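Histone-lysine N-methyltransferase SETMAR (PDB 3F2K) joins a histone lysine methyltransferase to a DNA-binding mariner transposase domain, the part described here, and acts in DNA double-strand break repair. Local coordinates at residues 99-104 and 133-138; 76-79 and 85-88; 15-20 and 153-158. All blocks are in the same frame, centred on the assembly; numbering follows the deposited sequence.

Interaction 1 of 3, residues 99-104 and 133-138; sequences EKYAQE and RPHVAQ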
loop_
_atom_site.group_PDB
_atom_site.type_symbol
_atom_site.label_atom_id
_atom_site.label_comp_id
_atom_site.label_asym_id
_atom_site.label_seq_id
_atom_site.Cartn_x
_atom_site.Cartn_y
_atom_site.Cartn_z
ATOM N N GLU A 99 11.767 -13.317 2.483
ATOM C CA GLU A 99 12.614 -13.187 3.667
ATOM C C GLU A 99 12.809 -11.697 3.982
ATOM O O GLU A 99 12.678 -11.257 5.129
ATOM C CB GLU A 99 13.986 -13.924 3.517
ATOM C CG GLU A 99 13.813 -15.444 3.605
ATOM C CD GLU A 99 13.504 -16.100 2.234
ATOM O OE1 GLU A 99 13.392 -15.405 1.180
ATOM O OE2 GLU A 99 13.453 -17.326 2.178
ATOM N N LYS A 100 13.115 -10.934 2.961
ATOM C CA LYS A 100 13.348 -9.487 3.105
ATOM C C LYS A 100 12.022 -8.824 3.534
ATOM O O LYS A 100 12.025 -7.917 4.346
ATOM C CB LYS A 100 13.798 -8.932 1.733
ATOM C CG LYS A 100 13.869 -7.402 1.627
ATOM C CD LYS A 100 14.595 -6.913 2.843
ATOM C CE LYS A 100 15.581 -5.850 2.497
ATOM N NZ LYS A 100 14.927 -4.522 2.723
ATOM N N TYR A 101 10.941 -9.192 2.861
ATOM C CA TYR A 101 9.618 -8.545 3.154
ATOM C C TYR A 101 9.202 -8.857 4.584
ATOM O O TYR A 101 8.657 -7.938 5.258
ATOM C CB TYR A 101 8.591 -9.012 2.173
ATOM C CG TYR A 101 7.302 -8.272 2.157
ATOM C CD1 TYR A 101 7.234 -6.974 1.612
ATOM C CD2 TYR A 101 6.139 -8.882 2.625
ATOM C CE1 TYR A 101 6.041 -6.309 1.508
ATOM C CE2 TYR A 101 4.882 -8.195 2.557
ATOM C CZ TYR A 101 4.867 -6.912 1.982
ATOM O OH TYR A 101 3.654 -6.210 1.891
ATOM N N ALA A 102 9.473 -10.080 5.070
ATOM C CA ALA A 102 9.219 -10.400 6.498
ATOM C C ALA A 102 9.967 -9.480 7.504
ATOM O O ALA A 102 9.357 -9.012 8.494
ATOM C CB ALA A 102 9.448 -11.929 6.807
ATOM N N GLN A 103 11.247 -9.199 7.220
ATOM C CA GLN A 103 12.070 -8.308 8.040
ATOM C C GLN A 103 11.527 -6.886 7.962
ATOM O O GLN A 103 11.478 -6.173 8.965
ATOM C CB GLN A 103 13.533 -8.370 7.602
ATOM C CG GLN A 103 14.152 -9.708 7.977
ATOM C CD GLN A 103 13.972 -10.022 9.492
ATOM O OE1 GLN A 103 13.423 -11.078 9.877
ATOM N NE2 GLN A 103 14.366 -9.061 10.344
ATOM N N GLU A 104 11.026 -6.501 6.787
ATOM C CA GLU A 104 10.430 -5.179 6.631
ATOM C C GLU A 104 9.149 -5.023 7.442
ATOM O O GLU A 104 8.903 -3.953 8.035
ATOM C CB GLU A 104 10.160 -4.926 5.145
ATOM C CG GLU A 104 11.498 -4.571 4.376
ATOM C CD GLU A 104 12.247 -3.300 4.874
ATOM O OE1 GLU A 104 11.635 -2.265 5.212
ATOM O OE2 GLU A 104 13.508 -3.321 4.883
ATOM N N ARG A 133 4.685 -11.952 -5.204
ATOM C CA ARG A 133 5.066 -13.252 -4.614
ATOM C C ARG A 133 5.600 -13.181 -3.154
ATOM O O ARG A 133 5.166 -13.985 -2.322
ATOM C CB ARG A 133 6.054 -13.995 -5.505
ATOM C CG ARG A 133 5.412 -14.267 -6.884
ATOM C CD ARG A 133 6.277 -15.231 -7.658
ATOM N NE ARG A 133 6.470 -16.453 -6.873
ATOM C CZ ARG A 133 6.967 -17.585 -7.371
ATOM N NH1 ARG A 133 7.294 -17.623 -8.674
ATOM N NH2 ARG A 133 7.130 -18.658 -6.574
ATOM N N PRO A 134 6.446 -12.216 -2.851
ATOM C CA PRO A 134 6.926 -12.175 -1.468
ATOM C C PRO A 134 5.834 -11.949 -0.413
ATOM O O PRO A 134 6.024 -12.311 0.784
ATOM C CB PRO A 134 7.820 -10.955 -1.468
ATOM C CG PRO A 134 8.350 -10.893 -2.907
ATOM C CD PRO A 134 7.056 -11.119 -3.654
ATOM N N HIS A 135 4.730 -11.310 -0.836
ATOM C CA HIS A 135 3.661 -10.897 0.084
ATOM C C HIS A 135 2.889 -12.078 0.559
ATOM O O HIS A 135 2.224 -12.061 1.637
ATOM C CB HIS A 135 2.680 -9.950 -0.662
ATOM C CG HIS A 135 3.257 -8.579 -0.973
ATOM N ND1 HIS A 135 2.479 -7.557 -1.485
ATOM C CD2 HIS A 135 4.517 -8.100 -0.929
ATOM C CE1 HIS A 135 3.228 -6.491 -1.688
ATOM N NE2 HIS A 135 4.481 -6.794 -1.395
ATOM N N VAL A 136 2.928 -13.145 -0.232
ATOM C CA VAL A 136 2.029 -14.264 -0.032
ATOM C C VAL A 136 2.799 -15.603 0.246
ATOM O O VAL A 136 2.179 -16.645 0.293
ATOM C CB VAL A 136 0.945 -14.404 -1.191
ATOM C CG1 VAL A 136 0.076 -13.070 -1.254
ATOM C CG2 VAL A 136 1.571 -14.721 -2.539
ATOM N N ALA A 137 4.105 -15.501 0.428
ATOM C CA ALA A 137 4.959 -16.674 0.655
ATOM C C ALA A 137 5.380 -16.705 2.138
ATOM O O ALA A 137 5.081 -15.775 2.883
ATOM C CB ALA A 137 6.175 -16.579 -0.222
ATOM N N GLN A 138 5.986 -17.816 2.542
ATOM C CA GLN A 138 6.702 -17.876 3.800
ATOM C C GLN A 138 8.107 -17.256 3.516
ATOM O O GLN A 138 8.691 -17.449 2.390
ATOM C CB GLN A 138 6.805 -19.345 4.242
ATOM C CG GLN A 138 5.521 -20.012 4.677
ATOM C CD GLN A 138 4.808 -19.345 5.865
ATOM O OE1 GLN A 138 5.302 -18.347 6.446
ATOM N NE2 GLN A 138 3.627 -19.929 6.244
#

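Interaction 2 of 3, residues 76-79 and 85-88; sequences TIWW and IHYS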
loop_
_atom_site.group_PDB
_atom_site.type_symbol
_atom_site.label_atom_id
_atom_site.label_comp_id
_atom_site.label_asym_id
_atom_site.label_seq_id
_atom_site.Cartn_x
_atom_site.Cartn_y
_atom_site.Cartn_z
ATOM N N THR A 76 9.162 1.095 -0.960
ATOM C CA THR A 76 8.020 0.438 -0.360
ATOM C C THR A 76 7.595 1.451 0.736
ATOM O O THR A 76 8.424 2.000 1.490
ATOM C CB THR A 76 8.373 -0.961 0.209
ATOM O OG1 THR A 76 9.022 -1.749 -0.820
ATOM C CG2 THR A 76 7.088 -1.671 0.692
ATOM N N ILE A 77 6.319 1.764 0.728
ATOM C CA ILE A 77 5.719 2.651 1.721
ATOM C C ILE A 77 4.583 1.926 2.435
ATOM O O ILE A 77 3.745 1.228 1.821
ATOM C CB ILE A 77 5.231 3.996 1.100
ATOM C CG1 ILE A 77 4.740 4.955 2.224
ATOM C CG2 ILE A 77 4.183 3.761 0.042
ATOM C CD1 ILE A 77 4.317 6.351 1.746
ATOM N N TRP A 78 4.548 2.113 3.745
ATOM C CA TRP A 78 3.590 1.540 4.606
ATOM C C TRP A 78 2.889 2.669 5.363
ATOM O O TRP A 78 3.533 3.514 5.976
ATOM C CB TRP A 78 4.302 0.656 5.678
ATOM C CG TRP A 78 5.239 -0.425 5.112
ATOM C CD1 TRP A 78 6.501 -0.250 4.600
ATOM C CD2 TRP A 78 4.966 -1.785 5.051
ATOM N NE1 TRP A 78 7.038 -1.433 4.240
ATOM C CE2 TRP A 78 6.099 -2.407 4.483
ATOM C CE3 TRP A 78 3.841 -2.571 5.404
ATOM C CZ2 TRP A 78 6.148 -3.764 4.234
ATOM C CZ3 TRP A 78 3.885 -3.898 5.151
ATOM C CH2 TRP A 78 5.051 -4.501 4.611
ATOM N N TRP A 79 1.572 2.571 5.460
ATOM C CA TRP A 79 0.784 3.656 6.083
ATOM C C TRP A 79 -0.638 3.243 6.470
ATOM O O TRP A 79 -1.180 2.222 6.010
ATOM C CB TRP A 79 0.739 4.855 5.126
ATOM C CG TRP A 79 0.211 4.511 3.782
ATOM C CD1 TRP A 79 0.856 3.859 2.763
ATOM C CD2 TRP A 79 -1.088 4.868 3.290
ATOM N NE1 TRP A 79 0.044 3.811 1.642
ATOM C CE2 TRP A 79 -1.154 4.433 1.935
ATOM C CE3 TRP A 79 -2.169 5.559 3.851
ATOM C CZ2 TRP A 79 -2.324 4.599 1.129
ATOM C CZ3 TRP A 79 -3.342 5.780 3.057
ATOM C CH2 TRP A 79 -3.403 5.263 1.697
ATOM N N ILE A 85 3.732 5.307 8.256
ATOM C CA ILE A 85 4.300 4.358 9.237
ATOM C C ILE A 85 5.809 4.140 8.954
ATOM O O ILE A 85 6.697 4.345 9.852
ATOM C CB ILE A 85 3.514 3.021 9.361
ATOM C CG1 ILE A 85 2.045 3.225 9.848
ATOM C CG2 ILE A 85 4.215 2.049 10.442
ATOM C CD1 ILE A 85 1.127 1.999 9.614
ATOM N N HIS A 86 6.117 3.717 7.740
ATOM C CA HIS A 86 7.484 3.216 7.424
ATOM C C HIS A 86 7.650 3.320 5.911
ATOM O O HIS A 86 6.689 3.055 5.149
ATOM C CB HIS A 86 7.653 1.701 7.853
ATOM C CG HIS A 86 9.027 1.136 7.503
ATOM N ND1 HIS A 86 10.209 1.737 7.904
ATOM C CD2 HIS A 86 9.390 0.022 6.815
ATOM C CE1 HIS A 86 11.233 1.015 7.474
ATOM N NE2 HIS A 86 10.757 -0.044 6.824
ATOM N N TYR A 87 8.853 3.657 5.473
ATOM C CA TYR A 87 9.188 3.459 4.035
ATOM C C TYR A 87 10.644 3.074 3.912
ATOM O O TYR A 87 11.447 3.336 4.825
ATOM C CB TYR A 87 8.889 4.711 3.190
ATOM C CG TYR A 87 9.695 5.941 3.565
ATOM C CD1 TYR A 87 10.940 6.213 2.976
ATOM C CD2 TYR A 87 9.189 6.846 4.472
ATOM C CE1 TYR A 87 11.636 7.366 3.305
ATOM C CE2 TYR A 87 9.892 8.005 4.834
ATOM C CZ TYR A 87 11.097 8.243 4.262
ATOM O OH TYR A 87 11.726 9.401 4.624
ATOM N N SER A 88 11.026 2.474 2.796
ATOM C CA SER A 88 12.409 1.950 2.712
ATOM C C SER A 88 12.744 1.874 1.233
ATOM O O SER A 88 11.835 1.762 0.381
ATOM C CB SER A 88 12.550 0.562 3.368
ATOM O OG SER A 88 11.739 -0.430 2.765
HETATM O O HOH W 1 11.627 -1.118 -1.037
HETATM O O HOH W 2 9.696 -1.803 3.458
#

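Interaction 3 of 3, residues 15-20 and 153-158; sequences FEVSSS and PHPPYS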
loop_
_atom_site.group_PDB
_atom_site.type_symbol
_atom_site.label_atom_id
_atom_site.label_comp_id
_atom_site.label_asym_id
_atom_site.label_seq_id
_atom_site.Cartn_x
_atom_site.Cartn_y
_atom_site.Cartn_z
ATOM N N PHE A 15 -15.638 -8.389 -7.854
ATOM C CA PHE A 15 -16.996 -8.067 -7.409
ATOM C C PHE A 15 -17.210 -8.710 -6.036
ATOM O O PHE A 15 -17.701 -8.045 -5.148
ATOM C CB PHE A 15 -18.030 -8.576 -8.405
ATOM C CG PHE A 15 -19.467 -8.295 -8.017
ATOM C CD1 PHE A 15 -20.173 -7.302 -8.683
ATOM C CD2 PHE A 15 -20.107 -9.033 -7.009
ATOM C CE1 PHE A 15 -21.512 -6.993 -8.344
ATOM C CE2 PHE A 15 -21.449 -8.754 -6.635
ATOM C CZ PHE A 15 -22.175 -7.758 -7.335
ATOM N N GLU A 16 -16.817 -9.980 -5.888
ATOM C CA GLU A 16 -17.022 -10.758 -4.670
ATOM C C GLU A 16 -16.325 -10.057 -3.502
ATOM O O GLU A 16 -16.958 -9.745 -2.465
ATOM C CB GLU A 16 -16.508 -12.207 -4.912
ATOM C CG GLU A 16 -16.727 -13.318 -3.790
ATOM C CD GLU A 16 -15.993 -14.722 -4.101
ATOM O OE1 GLU A 16 -14.924 -14.800 -4.794
ATOM O OE2 GLU A 16 -16.478 -15.793 -3.605
ATOM N N VAL A 17 -15.048 -9.770 -3.685
ATOM C CA VAL A 17 -14.258 -9.096 -2.596
ATOM C C VAL A 17 -14.788 -7.727 -2.264
ATOM O O VAL A 17 -14.944 -7.406 -1.093
ATOM C CB VAL A 17 -12.767 -8.966 -2.963
ATOM C CG1 VAL A 17 -12.074 -8.184 -1.913
ATOM C CG2 VAL A 17 -12.106 -10.335 -3.073
ATOM N N SER A 18 -15.108 -6.937 -3.285
ATOM C CA SER A 18 -15.688 -5.602 -3.084
ATOM C C SER A 18 -16.958 -5.631 -2.296
ATOM O O SER A 18 -17.092 -4.920 -1.302
ATOM C CB SER A 18 -15.910 -4.881 -4.422
ATOM O OG SER A 18 -14.614 -4.531 -4.951
ATOM N N SER A 19 -17.905 -6.453 -2.759
ATOM C CA SER A 19 -19.212 -6.544 -2.112
ATOM C C SER A 19 -19.071 -6.989 -0.630
ATOM O O SER A 19 -19.712 -6.407 0.289
ATOM C CB SER A 19 -20.133 -7.521 -2.924
ATOM O OG SER A 19 -21.354 -7.815 -2.191
ATOM N N SER A 20 -18.215 -7.964 -0.407
ATOM C CA SER A 20 -17.987 -8.557 0.926
ATOM C C SER A 20 -17.360 -7.564 1.866
ATOM O O SER A 20 -17.798 -7.459 3.031
ATOM C CB SER A 20 -17.149 -9.831 0.799
ATOM O OG SER A 20 -17.956 -10.848 0.251
ATOM N N PRO A 153 -8.635 -9.707 2.216
ATOM C CA PRO A 153 -8.804 -10.259 0.903
ATOM C C PRO A 153 -8.495 -9.131 -0.128
ATOM O O PRO A 153 -8.927 -8.005 0.062
ATOM C CB PRO A 153 -10.348 -10.603 0.865
ATOM C CG PRO A 153 -10.666 -10.850 2.327
ATOM C CD PRO A 153 -9.851 -9.871 3.060
ATOM N N HIS A 154 -7.762 -9.452 -1.171
ATOM C CA HIS A 154 -7.489 -8.466 -2.255
ATOM C C HIS A 154 -7.520 -9.182 -3.601
ATOM O O HIS A 154 -6.870 -10.215 -3.750
ATOM C CB HIS A 154 -6.098 -7.843 -2.106
ATOM C CG HIS A 154 -5.895 -6.685 -3.043
ATOM N ND1 HIS A 154 -5.151 -6.779 -4.201
ATOM C CD2 HIS A 154 -6.441 -5.452 -3.045
ATOM C CE1 HIS A 154 -5.185 -5.613 -4.836
ATOM N NE2 HIS A 154 -5.963 -4.795 -4.160
ATOM N N PRO A 155 -8.350 -8.693 -4.553
ATOM C CA PRO A 155 -8.428 -9.408 -5.833
ATOM C C PRO A 155 -7.285 -9.083 -6.779
ATOM O O PRO A 155 -6.774 -7.950 -6.775
ATOM C CB PRO A 155 -9.763 -8.899 -6.447
ATOM C CG PRO A 155 -9.986 -7.491 -5.860
ATOM C CD PRO A 155 -9.290 -7.561 -4.452
ATOM N N PRO A 156 -6.836 -10.062 -7.576
ATOM C CA PRO A 156 -5.761 -9.821 -8.498
ATOM C C PRO A 156 -6.112 -8.704 -9.491
ATOM O O PRO A 156 -7.287 -8.389 -9.682
ATOM C CB PRO A 156 -5.579 -11.200 -9.185
ATOM C CG PRO A 156 -6.041 -12.170 -8.059
ATOM C CD PRO A 156 -7.220 -11.487 -7.513
ATOM N N TYR A 157 -5.075 -8.113 -10.092
ATOM C CA TYR A 157 -5.220 -7.085 -11.103
ATOM C C TYR A 157 -6.054 -5.920 -10.688
ATOM O O TYR A 157 -6.850 -5.426 -11.479
ATOM C CB TYR A 157 -5.727 -7.729 -12.413
ATOM C CG TYR A 157 -4.783 -8.789 -12.886
ATOM C CD1 TYR A 157 -3.556 -8.443 -13.456
ATOM C CD2 TYR A 157 -5.086 -10.144 -12.718
ATOM C CE1 TYR A 157 -2.659 -9.438 -13.888
ATOM C CE2 TYR A 157 -4.192 -11.137 -13.122
ATOM C CZ TYR A 157 -3.006 -10.775 -13.714
ATOM O OH TYR A 157 -2.139 -11.755 -14.129
ATOM N N SER A 158 -5.907 -5.495 -9.429
ATOM C CA SER A 158 -6.784 -4.451 -8.903
ATOM C C SER A 158 -5.955 -3.326 -8.169
ATOM O O SER A 158 -6.163 -3.096 -6.983
ATOM C CB SER A 158 -7.797 -5.109 -7.909
ATOM O OG SER A 158 -8.502 -6.174 -8.533
#

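Interaction 1 of 3, residues 99-104 and 133-138
Tyr101 and His135 face each other as an offset stack, with ring centroids 4.2 Å apart and planes inclined by only 19°. The displacement carries the phenol past the imidazole: Tyr101 OH lies over the centre of the His135 ring, 3.4 Å above its plane, and the CD2 side of the imidazole in turn overlies the rim of the phenol. Tyr101 reaches this position because its CG is anti to the backbone N (chi1 -168°), which sends the ring out from helix 98-115 towards the short helical turn at 133-136. His135 leaves its backbone the other way, with CG anti to the carbonyl carbon (chi1 -71°), and its ring swings back to meet the tyrosine. Lower on the tyrosine, CB packs on the pyrrolidine of Pro134, CB to CB 4.2 Å, while Tyr101 CD2 comes within 3.9 Å of Pro134 O. That carbonyl is itself bonded to Ser98 OG and Thr140 OG1.

The case illustrates how a histidine can be fixed from several directions. Stacking sets the tilt of the imidazole, and hydrogen bonds at both ring nitrogens set its rotation, NE2 with Glu39 OE2 and ND1 with Asp130 O. The rings of His129 and His135 also meet almost parallel. The His135 side chain is about 5 Å from the bound magnesium ion, whose protein ligands here are Asp38 and Asp130. His135 thus lies in the second shell of the metal site, with Tyr101 packed behind it. The site is of the DDE type, built on the RNase H-like fold, although in this protein an asparagine replaces one of the acidic residues and transposase activity has been lost.

Interaction 2 of 3, residues 76-79 and 85-88
Trp78 O is gripped by two successive amides of the facing strand, Ile85 N at 2.9 Å and His86 N at 3.1 Å. Ile85 and His86 both face Trp78, which makes this a classic beta bulge; each donor is tilted from the carbonyl plane. Beyond the bulge the antiparallel ladder is regular. Trp78 N donates to His86 O at 2.7 Å, nearly along the C=O axis, and Thr76 and Ser88 form a reciprocal hydrogen-bonded pair. Ile77 and Tyr87 make the non-hydrogen-bonded pair between them.

Trp78 and His86 project from the same face and lie side by side, Trp78 CD1 meeting His86 CD2 at 3.7 Å, with their planes oblique at 33°. His86 O sits at the indole edge, in its plane. So does a water that accepts from Trp78 NE1 at 2.8 Å and also bonds to Ser88 OG at 2.6 Å, bridging the strands outside the backbone ladder.

The polar ends look to helix 98-115: Glu104 receives both His86 NE2 and Ser88 OG, and Lys111 meets His86 ND1. Trp78 packs there on Ile105 and Met108. From the Ile77 face, helix 163-176 supplies Thr164 and Phe169, while strand 34-43 continues the sheet beside strand 72-80 of this hairpin.

Interaction 3 of 3, residues 15-20 and 153-158
A turn of helix 8-27, residues 15-20, runs past an extended segment, 153-158, that has no regular secondary structure. The helix keeps its i to i+4 hydrogen bonds, as from Ser19 N to Phe15 O at 2.9 Å, while Pro153, Pro155 and Pro156 all hold polyproline-like backbone angles. The nearest CA atoms are those of Val17 and Pro153, 6.6 Å apart, and no hydrogen bond crosses the gap. Tyr157 then takes a left-handed conformation (phi 54°, psi 39°), at which the chain turns.

The contact between the two segments is consequently purely apolar, one valine against two prolines. Val17 CG1 is anti to the backbone N (chi1 175°) and so reaches into the angle between the prolines. It touches Pro155 CD at 3.8 Å and Pro153 CB at 4.1 Å, and also lies 3.7 Å from Pro153 O. The CB of Val17 leans on the same Pro155 CD at 4.0 Å. Within the loop, Pro155 CD also rests over one face of the His154 imidazole, 3.7 Å above its plane.

Past the prolines, Arg14 NH1 of helix 8-27 bonds to Ser158 OG, giving the two elements a polar tie beside the apolar one. Arg13 and Arg14 continue the packing on Pro155, as does Leu161 ahead of helix 163-176. Helix 202-219 lies against the same helical turn, with Trp214, Cys217 and Val218 touching Ser18.

Interactions 1 and 2 are neighbours, their centres 15 Å apart, and both use helix 98-115, which follows strand 83-89 in the chain. They meet directly: Glu104 reaches the hairpin, and Trp78 packs against Tyr101, so helix 98-115 joins the hairpin to the histidine beside the magnesium site. Interaction 3 stands apart, its centre 22 Å from that of interaction 1 and 23 Å from that of interaction 2, without touching either. Along the chain, interaction 2 closes before interaction 1 opens, and both fall between residues 20 and 153. Interaction 3 therefore brings the N-terminal helix 8-27 back to the loop after the last sheet strand, 150-151.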